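Local coordinates for protein glucose-6-phosphate isomerase (Thermus thermophilus, PDB 1ZZG) that probably catalyses the reversible isomerisation of glucose 6-phosphate to fructose 6-phosphate, a step shared by glycolysis and gluconeogenesis, at residues A[45-50]-A[211-216]; A[54-59]-A[204-209]; A[86-91]-A[197-202]. One frame throughout, in Å; residues are numbered along the deposited sequence.

Interaction 1 (A[45-50]-A[211-216])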
loop_
_atom_site.group_PDB
_atom_site.type_symbol
_atom_site.label_atom_id
_atom_site.label_comp_id
_atom_site.label_asym_id
_atom_site.label_seq_id
_atom_site.Cartn_x
_atom_site.Cartn_y
_atom_site.Cartn_z
ATOM N N ASP A 45 -3.788 -28.200 4.095
ATOM C CA ASP A 45 -3.692 -28.934 5.353
ATOM C C ASP A 45 -3.302 -28.135 6.591
ATOM O O ASP A 45 -3.505 -28.597 7.713
ATOM C CB ASP A 45 -2.724 -30.098 5.162
ATOM C CG ASP A 45 -3.027 -30.895 3.901
ATOM O OD1 ASP A 45 -4.146 -31.445 3.801
ATOM O OD2 ASP A 45 -2.158 -30.957 3.004
ATOM N N LEU A 46 -2.747 -26.943 6.397
ATOM C CA LEU A 46 -2.345 -26.110 7.525
ATOM C C LEU A 46 -3.446 -25.893 8.568
ATOM O O LEU A 46 -3.170 -25.868 9.767
ATOM C CB LEU A 46 -1.832 -24.755 7.032
ATOM C CG LEU A 46 -0.525 -24.782 6.240
ATOM C CD1 LEU A 46 -0.221 -23.379 5.727
ATOM C CD2 LEU A 46 0.613 -25.288 7.123
ATOM N N PRO A 47 -4.708 -25.734 8.130
ATOM C CA PRO A 47 -5.789 -25.520 9.104
ATOM C C PRO A 47 -6.020 -26.719 10.029
ATOM O O PRO A 47 -6.600 -26.576 11.107
ATOM C CB PRO A 47 -7.009 -25.241 8.222
ATOM C CG PRO A 47 -6.408 -24.695 6.942
ATOM C CD PRO A 47 -5.214 -25.597 6.752
ATOM N N GLU A 48 -5.568 -27.896 9.607
ATOM C CA GLU A 48 -5.756 -29.099 10.409
ATOM C C GLU A 48 -4.547 -29.474 11.263
ATOM O O GLU A 48 -4.518 -30.540 11.875
ATOM C CB GLU A 48 -6.156 -30.269 9.505
ATOM C CG GLU A 48 -7.534 -30.097 8.873
ATOM C CD GLU A 48 -8.683 -30.331 9.852
ATOM O OE1 GLU A 48 -8.459 -30.308 11.081
ATOM O OE2 GLU A 48 -9.825 -30.533 9.388
ATOM N N ASP A 49 -3.551 -28.600 11.312
ATOM C CA ASP A 49 -2.376 -28.870 12.129
ATOM C C ASP A 49 -2.658 -28.329 13.532
ATOM O O ASP A 49 -2.372 -27.171 13.824
ATOM C CB ASP A 49 -1.142 -28.179 11.539
ATOM C CG ASP A 49 0.131 -28.514 12.298
ATOM O OD1 ASP A 49 0.043 -28.814 13.512
ATOM O OD2 ASP A 49 1.220 -28.465 11.690
ATOM N N THR A 50 -3.228 -29.162 14.395
ATOM C CA THR A 50 -3.547 -28.731 15.758
ATOM C C THR A 50 -2.432 -29.026 16.747
ATOM O O THR A 50 -2.661 -29.100 17.954
ATOM C CB THR A 50 -4.839 -29.396 16.276
ATOM O OG1 THR A 50 -4.870 -30.769 15.867
ATOM C CG2 THR A 50 -6.063 -28.671 15.746
ATOM N N MET A 211 -9.575 -22.267 12.473
ATOM C CA MET A 211 -10.951 -22.756 12.409
ATOM C C MET A 211 -11.650 -22.110 11.213
ATOM O O MET A 211 -12.364 -22.770 10.467
ATOM C CB MET A 211 -11.711 -22.384 13.676
ATOM C CG MET A 211 -11.237 -23.089 14.931
ATOM S SD MET A 211 -12.124 -22.438 16.358
ATOM C CE MET A 211 -13.841 -22.473 15.706
ATOM N N GLY A 212 -11.449 -20.807 11.047
ATOM C CA GLY A 212 -12.057 -20.107 9.929
ATOM C C GLY A 212 -11.532 -20.642 8.612
ATOM O O GLY A 212 -12.288 -20.786 7.650
ATOM N N ALA A 213 -10.235 -20.943 8.558
ATOM C CA ALA A 213 -9.646 -21.475 7.331
ATOM C C ALA A 213 -10.257 -22.854 7.040
ATOM O O ALA A 213 -10.494 -23.210 5.881
ATOM C CB ALA A 213 -8.118 -21.577 7.467
ATOM N N ARG A 214 -10.515 -23.622 8.094
ATOM C CA ARG A 214 -11.126 -24.947 7.952
ATOM C C ARG A 214 -12.512 -24.788 7.312
ATOM O O ARG A 214 -12.913 -25.591 6.471
ATOM C CB ARG A 214 -11.260 -25.613 9.325
ATOM C CG ARG A 214 -11.604 -27.101 9.296
ATOM C CD ARG A 214 -11.533 -27.675 10.711
ATOM N NE ARG A 214 -10.327 -27.205 11.386
ATOM C CZ ARG A 214 -10.227 -27.007 12.696
ATOM N NH1 ARG A 214 -11.265 -27.245 13.486
ATOM N NH2 ARG A 214 -9.099 -26.539 13.212
ATOM N N LYS A 215 -13.242 -23.749 7.714
ATOM C CA LYS A 215 -14.564 -23.506 7.146
ATOM C C LYS A 215 -14.432 -23.290 5.639
ATOM O O LYS A 215 -15.234 -23.801 4.862
ATOM C CB LYS A 215 -15.207 -22.276 7.790
ATOM C CG LYS A 215 -15.409 -22.403 9.299
ATOM C CD LYS A 215 -16.296 -23.592 9.657
ATOM C CE LYS A 215 -17.712 -23.421 9.126
ATOM N NZ LYS A 215 -18.598 -24.571 9.485
ATOM N N ALA A 216 -13.418 -22.525 5.235
ATOM C CA ALA A 216 -13.173 -22.264 3.821
ATOM C C ALA A 216 -12.910 -23.593 3.108
ATOM O O ALA A 216 -13.409 -23.820 2.001
ATOM C CB ALA A 216 -11.978 -21.330 3.656
#

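Interaction 2 (A[54-59]-A[204-209])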
loop_
_atom_site.group_PDB
_atom_site.type_symbol
_atom_site.label_atom_id
_atom_site.label_comp_id
_atom_site.label_asym_id
_atom_site.label_seq_id
_atom_site.Cartn_x
_atom_site.Cartn_y
_atom_site.Cartn_z
ATOM N N ARG A 54 0.086 -25.104 19.040
ATOM C CA ARG A 54 0.300 -25.264 20.477
ATOM C C ARG A 54 1.778 -25.028 20.764
ATOM O O ARG A 54 2.138 -24.344 21.724
ATOM C CB ARG A 54 -0.120 -26.664 20.937
ATOM C CG ARG A 54 -1.625 -26.863 20.918
ATOM C CD ARG A 54 -2.041 -28.184 21.538
ATOM N NE ARG A 54 -3.493 -28.250 21.682
ATOM C CZ ARG A 54 -4.151 -29.273 22.217
ATOM N NH1 ARG A 54 -3.489 -30.333 22.661
ATOM N NH2 ARG A 54 -5.475 -29.236 22.310
ATOM N N GLU A 55 2.625 -25.588 19.905
ATOM C CA GLU A 55 4.070 -25.440 20.016
ATOM C C GLU A 55 4.436 -23.953 19.909
ATOM O O GLU A 55 5.336 -23.468 20.602
ATOM C CB GLU A 55 4.744 -26.230 18.896
ATOM C CG GLU A 55 6.256 -26.195 18.910
ATOM C CD GLU A 55 6.859 -26.894 17.700
ATOM O OE1 GLU A 55 6.486 -28.057 17.432
ATOM O OE2 GLU A 55 7.707 -26.279 17.019
ATOM N N VAL A 56 3.737 -23.237 19.032
ATOM C CA VAL A 56 3.973 -21.809 18.853
ATOM C C VAL A 56 3.563 -21.062 20.123
ATOM O O VAL A 56 4.307 -20.218 20.628
ATOM C CB VAL A 56 3.171 -21.258 17.644
ATOM C CG1 VAL A 56 3.205 -19.731 17.627
ATOM C CG2 VAL A 56 3.757 -21.808 16.351
ATOM N N ARG A 57 2.382 -21.378 20.648
ATOM C CA ARG A 57 1.902 -20.729 21.862
ATOM C C ARG A 57 2.844 -20.962 23.043
ATOM O O ARG A 57 3.165 -20.035 23.785
ATOM C CB ARG A 57 0.505 -21.238 22.234
ATOM C CG ARG A 57 -0.654 -20.653 21.427
ATOM C CD ARG A 57 -1.970 -21.261 21.916
ATOM N NE ARG A 57 -3.164 -20.722 21.265
ATOM C CZ ARG A 57 -3.557 -19.458 21.361
ATOM N NH1 ARG A 57 -2.843 -18.603 22.078
ATOM N NH2 ARG A 57 -4.666 -19.054 20.757
ATOM N N ARG A 58 3.280 -22.202 23.227
ATOM C CA ARG A 58 4.170 -22.504 24.342
ATOM C C ARG A 58 5.474 -21.718 24.245
ATOM O O ARG A 58 5.995 -21.237 25.253
ATOM C CB ARG A 58 4.450 -24.006 24.406
ATOM C CG ARG A 58 3.224 -24.846 24.779
ATOM C CD ARG A 58 2.615 -24.421 26.122
ATOM N NE ARG A 58 1.597 -23.372 26.014
ATOM C CZ ARG A 58 0.388 -23.548 25.485
ATOM N NH1 ARG A 58 0.035 -24.735 25.007
ATOM N NH2 ARG A 58 -0.477 -22.542 25.441
ATOM N N TYR A 59 5.993 -21.579 23.030
ATOM C CA TYR A 59 7.227 -20.832 22.821
ATOM C C TYR A 59 7.024 -19.368 23.183
ATOM O O TYR A 59 7.874 -18.754 23.824
ATOM C CB TYR A 59 7.678 -20.927 21.360
ATOM C CG TYR A 59 8.846 -20.021 21.041
ATOM C CD1 TYR A 59 10.123 -20.295 21.531
ATOM C CD2 TYR A 59 8.668 -18.871 20.273
ATOM C CE1 TYR A 59 11.191 -19.446 21.261
ATOM C CE2 TYR A 59 9.724 -18.021 20.001
ATOM C CZ TYR A 59 10.982 -18.311 20.495
ATOM O OH TYR A 59 12.029 -17.470 20.204
ATOM N N ALA A 204 -3.012 -12.782 19.438
ATOM C CA ALA A 204 -4.213 -13.107 18.672
ATOM C C ALA A 204 -4.649 -14.560 18.869
ATOM O O ALA A 204 -3.858 -15.404 19.288
ATOM C CB ALA A 204 -3.966 -12.833 17.196
ATOM N N ASP A 205 -5.906 -14.849 18.542
ATOM C CA ASP A 205 -6.445 -16.202 18.688
ATOM C C ASP A 205 -6.130 -17.076 17.467
ATOM O O ASP A 205 -6.897 -17.116 16.497
ATOM C CB ASP A 205 -7.958 -16.133 18.909
ATOM C CG ASP A 205 -8.561 -17.478 19.270
ATOM O OD1 ASP A 205 -7.810 -18.472 19.339
ATOM O OD2 ASP A 205 -9.793 -17.536 19.491
ATOM N N LEU A 206 -5.002 -17.779 17.533
ATOM C CA LEU A 206 -4.560 -18.647 16.442
ATOM C C LEU A 206 -5.580 -19.739 16.126
ATOM O O LEU A 206 -5.827 -20.045 14.963
ATOM C CB LEU A 206 -3.226 -19.301 16.806
ATOM C CG LEU A 206 -2.173 -18.353 17.382
ATOM C CD1 LEU A 206 -0.909 -19.127 17.671
ATOM C CD2 LEU A 206 -1.902 -17.214 16.409
ATOM N N ASP A 207 -6.168 -20.325 17.166
ATOM C CA ASP A 207 -7.157 -21.386 16.992
ATOM C C ASP A 207 -8.315 -20.917 16.100
ATOM O O ASP A 207 -8.745 -21.632 15.192
ATOM C CB ASP A 207 -7.699 -21.820 18.360
ATOM C CG ASP A 207 -6.609 -22.345 19.278
ATOM O OD1 ASP A 207 -6.401 -23.578 19.314
ATOM O OD2 ASP A 207 -5.946 -21.523 19.952
ATOM N N ALA A 208 -8.808 -19.711 16.367
ATOM C CA ALA A 208 -9.918 -19.155 15.606
ATOM C C ALA A 208 -9.509 -18.919 14.163
ATOM O O ALA A 208 -10.296 -19.122 13.248
ATOM C CB ALA A 208 -10.396 -17.848 16.245
ATOM N N LEU A 209 -8.269 -18.493 13.958
ATOM C CA LEU A 209 -7.785 -18.255 12.611
ATOM C C LEU A 209 -7.845 -19.551 11.796
ATOM O O LEU A 209 -8.375 -19.563 10.686
ATOM C CB LEU A 209 -6.347 -17.732 12.656
ATOM C CG LEU A 209 -5.698 -17.325 11.332
ATOM C CD1 LEU A 209 -6.319 -16.027 10.809
ATOM C CD2 LEU A 209 -4.201 -17.147 11.563
#

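Interaction 3 (A[86-91]-A[197-202])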
loop_
_atom_site.group_PDB
_atom_site.type_symbol
_atom_site.label_atom_id
_atom_site.label_comp_id
_atom_site.label_asym_id
_atom_site.label_seq_id
_atom_site.Cartn_x
_atom_site.Cartn_y
_atom_site.Cartn_z
ATOM N N ALA A 86 -1.400 -6.632 11.773
ATOM C CA ALA A 86 -2.001 -5.306 11.735
ATOM C C ALA A 86 -3.466 -5.377 12.154
ATOM O O ALA A 86 -3.991 -4.462 12.783
ATOM C CB ALA A 86 -1.890 -4.719 10.333
ATOM N N ALA A 87 -4.118 -6.481 11.813
ATOM C CA ALA A 87 -5.527 -6.643 12.127
ATOM C C ALA A 87 -5.829 -7.197 13.518
ATOM O O ALA A 87 -6.883 -6.903 14.091
ATOM C CB ALA A 87 -6.183 -7.528 11.073
ATOM N N PHE A 88 -4.908 -7.972 14.077
ATOM C CA PHE A 88 -5.181 -8.590 15.363
ATOM C C PHE A 88 -4.179 -8.386 16.490
ATOM O O PHE A 88 -4.107 -9.209 17.400
ATOM C CB PHE A 88 -5.401 -10.090 15.138
ATOM C CG PHE A 88 -6.391 -10.393 14.049
ATOM C CD1 PHE A 88 -7.704 -9.936 14.141
ATOM C CD2 PHE A 88 -6.012 -11.126 12.928
ATOM C CE1 PHE A 88 -8.631 -10.206 13.132
ATOM C CE2 PHE A 88 -6.929 -11.406 11.910
ATOM C CZ PHE A 88 -8.244 -10.944 12.010
ATOM N N ASN A 89 -3.412 -7.304 16.456
ATOM C CA ASN A 89 -2.458 -7.081 17.531
ATOM C C ASN A 89 -3.222 -6.662 18.789
ATOM O O ASN A 89 -3.830 -5.593 18.833
ATOM C CB ASN A 89 -1.446 -6.000 17.149
ATOM C CG ASN A 89 -0.281 -5.933 18.120
ATOM O OD1 ASN A 89 -0.475 -5.975 19.334
ATOM N ND2 ASN A 89 0.935 -5.828 17.591
ATOM N N GLU A 90 -3.196 -7.517 19.805
ATOM C CA GLU A 90 -3.889 -7.246 21.062
ATOM C C GLU A 90 -2.902 -6.971 22.194
ATOM O O GLU A 90 -3.222 -6.270 23.152
ATOM C CB GLU A 90 -4.741 -8.452 21.477
ATOM C CG GLU A 90 -5.768 -8.940 20.469
ATOM C CD GLU A 90 -6.846 -7.913 20.187
ATOM O OE1 GLU A 90 -7.187 -7.146 21.112
ATOM O OE2 GLU A 90 -7.361 -7.885 19.045
ATOM N N SER A 91 -1.702 -7.532 22.073
ATOM C CA SER A 91 -0.673 -7.416 23.104
ATOM C C SER A 91 0.066 -6.091 23.203
ATOM O O SER A 91 0.569 -5.738 24.264
ATOM C CB SER A 91 0.358 -8.528 22.917
ATOM O OG SER A 91 1.111 -8.303 21.740
ATOM N N LEU A 197 3.540 -17.577 14.398
ATOM C CA LEU A 197 4.510 -17.113 15.384
ATOM C C LEU A 197 4.324 -15.623 15.705
ATOM O O LEU A 197 4.123 -15.255 16.862
ATOM C CB LEU A 197 5.943 -17.378 14.905
ATOM C CG LEU A 197 7.017 -16.996 15.934
ATOM C CD1 LEU A 197 6.771 -17.754 17.245
ATOM C CD2 LEU A 197 8.399 -17.314 15.382
ATOM N N PRO A 198 4.402 -14.742 14.691
ATOM C CA PRO A 198 4.209 -13.328 15.033
ATOM C C PRO A 198 2.834 -13.069 15.646
ATOM O O PRO A 198 2.713 -12.267 16.561
ATOM C CB PRO A 198 4.412 -12.602 13.694
ATOM C CG PRO A 198 4.132 -13.674 12.656
ATOM C CD PRO A 198 4.771 -14.894 13.271
ATOM N N LEU A 199 1.802 -13.757 15.159
ATOM C CA LEU A 199 0.460 -13.563 15.710
ATOM C C LEU A 199 0.382 -13.958 17.180
ATOM O O LEU A 199 -0.377 -13.363 17.954
ATOM C CB LEU A 199 -0.582 -14.354 14.923
ATOM C CG LEU A 199 -1.232 -13.613 13.756
ATOM C CD1 LEU A 199 -2.247 -14.536 13.092
ATOM C CD2 LEU A 199 -1.913 -12.332 14.252
ATOM N N ALA A 200 1.163 -14.964 17.565
ATOM C CA ALA A 200 1.172 -15.404 18.957
ATOM C C ALA A 200 1.643 -14.238 19.816
ATOM O O ALA A 200 0.996 -13.883 20.797
ATOM C CB ALA A 200 2.099 -16.607 19.132
ATOM N N PHE A 201 2.768 -13.636 19.431
ATOM C CA PHE A 201 3.320 -12.506 20.167
ATOM C C PHE A 201 2.399 -11.294 20.098
ATOM O O PHE A 201 2.507 -10.377 20.910
ATOM C CB PHE A 201 4.718 -12.168 19.638
ATOM C CG PHE A 201 5.791 -13.072 20.180
ATOM C CD1 PHE A 201 6.374 -12.810 21.422
ATOM C CD2 PHE A 201 6.164 -14.220 19.492
ATOM C CE1 PHE A 201 7.317 -13.687 21.968
ATOM C CE2 PHE A 201 7.102 -15.104 20.026
ATOM C CZ PHE A 201 7.681 -14.839 21.269
ATOM N N ALA A 202 1.486 -11.300 19.131
ATOM C CA ALA A 202 0.532 -10.208 18.987
ATOM C C ALA A 202 -0.678 -10.484 19.883
ATOM O O ALA A 202 -1.588 -9.660 19.998
ATOM C CB ALA A 202 0.098 -10.083 17.532
#

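Interaction 1 (A[45-50]-A[211-216])
R214 and P47 carry this contact between them, and the arginine side chain can be traced outward from helix 206-221 to the short 3-10 turn at 46-48. Its CB stands 4.4 Å from CB of P47, so the root of the chain already rests against the proline. CG lies anti to the backbone N (chi1 -168°), and CG and CD pass alongside OE2 of E48, with CD 3.6 Å from that oxygen. A bend at chi3 (-45°) then turns the chain, which meets the glutamate at about a right angle. NE lies 3.6 Å from E48 OE1, but this oxygen sits over a face of the guanidinium, well out of its plane, so the long salt bridge is one of charge alone, with no N-H aimed at the oxygen. The carboxylate and guanidinium planes are nearly parallel. NH2, at the tip, donates to P47 O over 3.3 Å. That bond is fairly straight (162° at the hydrogen) and lies close to both the guanidinium plane and the carbonyl plane.

Architecturally, the contact packs the loop between helices 20-32 and 52-61 of this phosphoglucose isomerase against the flank of helix 206-221. Within the turn, E48 N bonds to D45 O, and D49 follows as the centre of an inverse gamma turn. CA of M211, one helical turn before R214, stands 4.2 Å above the centre of the guanidinium. Deeper in, P47 CG touches CB of A213 at 3.6 Å, and P47 also packs on Q379 of helix 371-391, while A213 meets L191.

Interaction 2 (A[54-59]-A[204-209])
A204 opens the segment 204-209 in a loop and packs on F88 of helix 79-88 and on L199 of helix 193-201. D205 follows at the N-cap of helix 206-221. Its CG is anti to the backbone N (chi1 -172°), and OD1 accepts a weak capping bond from A208 N at 3.4 Å. The same oxygen lies at the guanidinium edge of R57, 3.5 Å from NH2, close enough for a salt bridge. L206 turns its side chain toward helix 52-61: CD1 meets CG of R57 at 4.1 Å and CG1 of V56 at 4.2 Å, while its own CG sits over one guanidinium face, offset toward the rim. The approach of L206 and R57 is tip to tip.

The two helices are thus joined where the first turn of 206-221 faces the side of 52-61, by a salt-bridge network of R57, D205 and D207 beside the apolar contacts of L206. On the inner side, V56 continues onto A200 and L206 onto L199, both of helix 193-201.

D207 makes the closest polar contact. R57, extended from CG to NE, grips it side-on, and both nitrogens converge on the single atom OD2. NH2 lies 2.9 Å from OD2, nearly along its C-O axis, whereas NE reaches its syn lone pair at 3.2 Å in a more bent bond (138°). The guanidinium and carboxylate planes are nearly coplanar, 12° apart. An alanine in place of R57 would remove both bonds to D207, the link to D205 and the packing on L206, and would probably loosen the join between the two helices.

Interaction 3 (A[86-91]-A[197-202])
The ring of F88 has CB of A87 over the centre of one face, 3.9 Å above the plane, and CD2 of L199 near its plane at the edge. Its own CB is the part closest to that leucine, 4.2 Å from L199 CD2. The ring of F201 carries CD1 of L197 at its edge and meets the ring of F69, the planes about 50° apart.

Between these rings the contact is made mainly by backbone. A202 O accepts two N-H groups: E90 N at 2.7 Å, nearly along the C=O axis, and S91 N at 3.0 Å from above the carbonyl plane, 55° out of it. The neighbouring carbonyl, F201 O, is taken by OG of S91 at 2.6 Å, in the carbonyl plane and on a lone pair. OG can reach it because chi1 (69°) sets it between the backbone N and the carbonyl carbon. CB of A202 packs against the backbone of N89, 3.9 Å from its CA. The amide of N89 faces elsewhere, toward E85, G92 and V93.

F201 O and A202 O are successive carbonyls where the chain leaves helix 193-201. The loop joining helix 79-88 to strand 94-98 thus donates to them beside the parallel sheet of an alpha/beta SIS-type domain, where A202 and F201 rest on F95 of strand 94-98, outermost in this chain's parallel sheet.

How the interactions relate
Along the chain the first segments run in the order 45-50, 54-59, 86-91, and their partners return in reverse, 211-216, 204-209, 197-202, so interaction 1 encloses interaction 2, which encloses interaction 3. Interactions 1 and 2 share helix 206-221, their centres 13 Å apart. Interaction 3 uses the preceding helix 193-201, its centre 10 Å from that of interaction 2 and 18 Å from that of interaction 1. L199 couples interactions 2 and 3: its O probably accepts from A204 N at 3.1 Å, and its CD1 packs on L209 CD2. These helices, after strand 176-179, join segments preceding the parallel sheet (45-50, 54-59) or between its strands (86-91), away from the predicted catalytic residues.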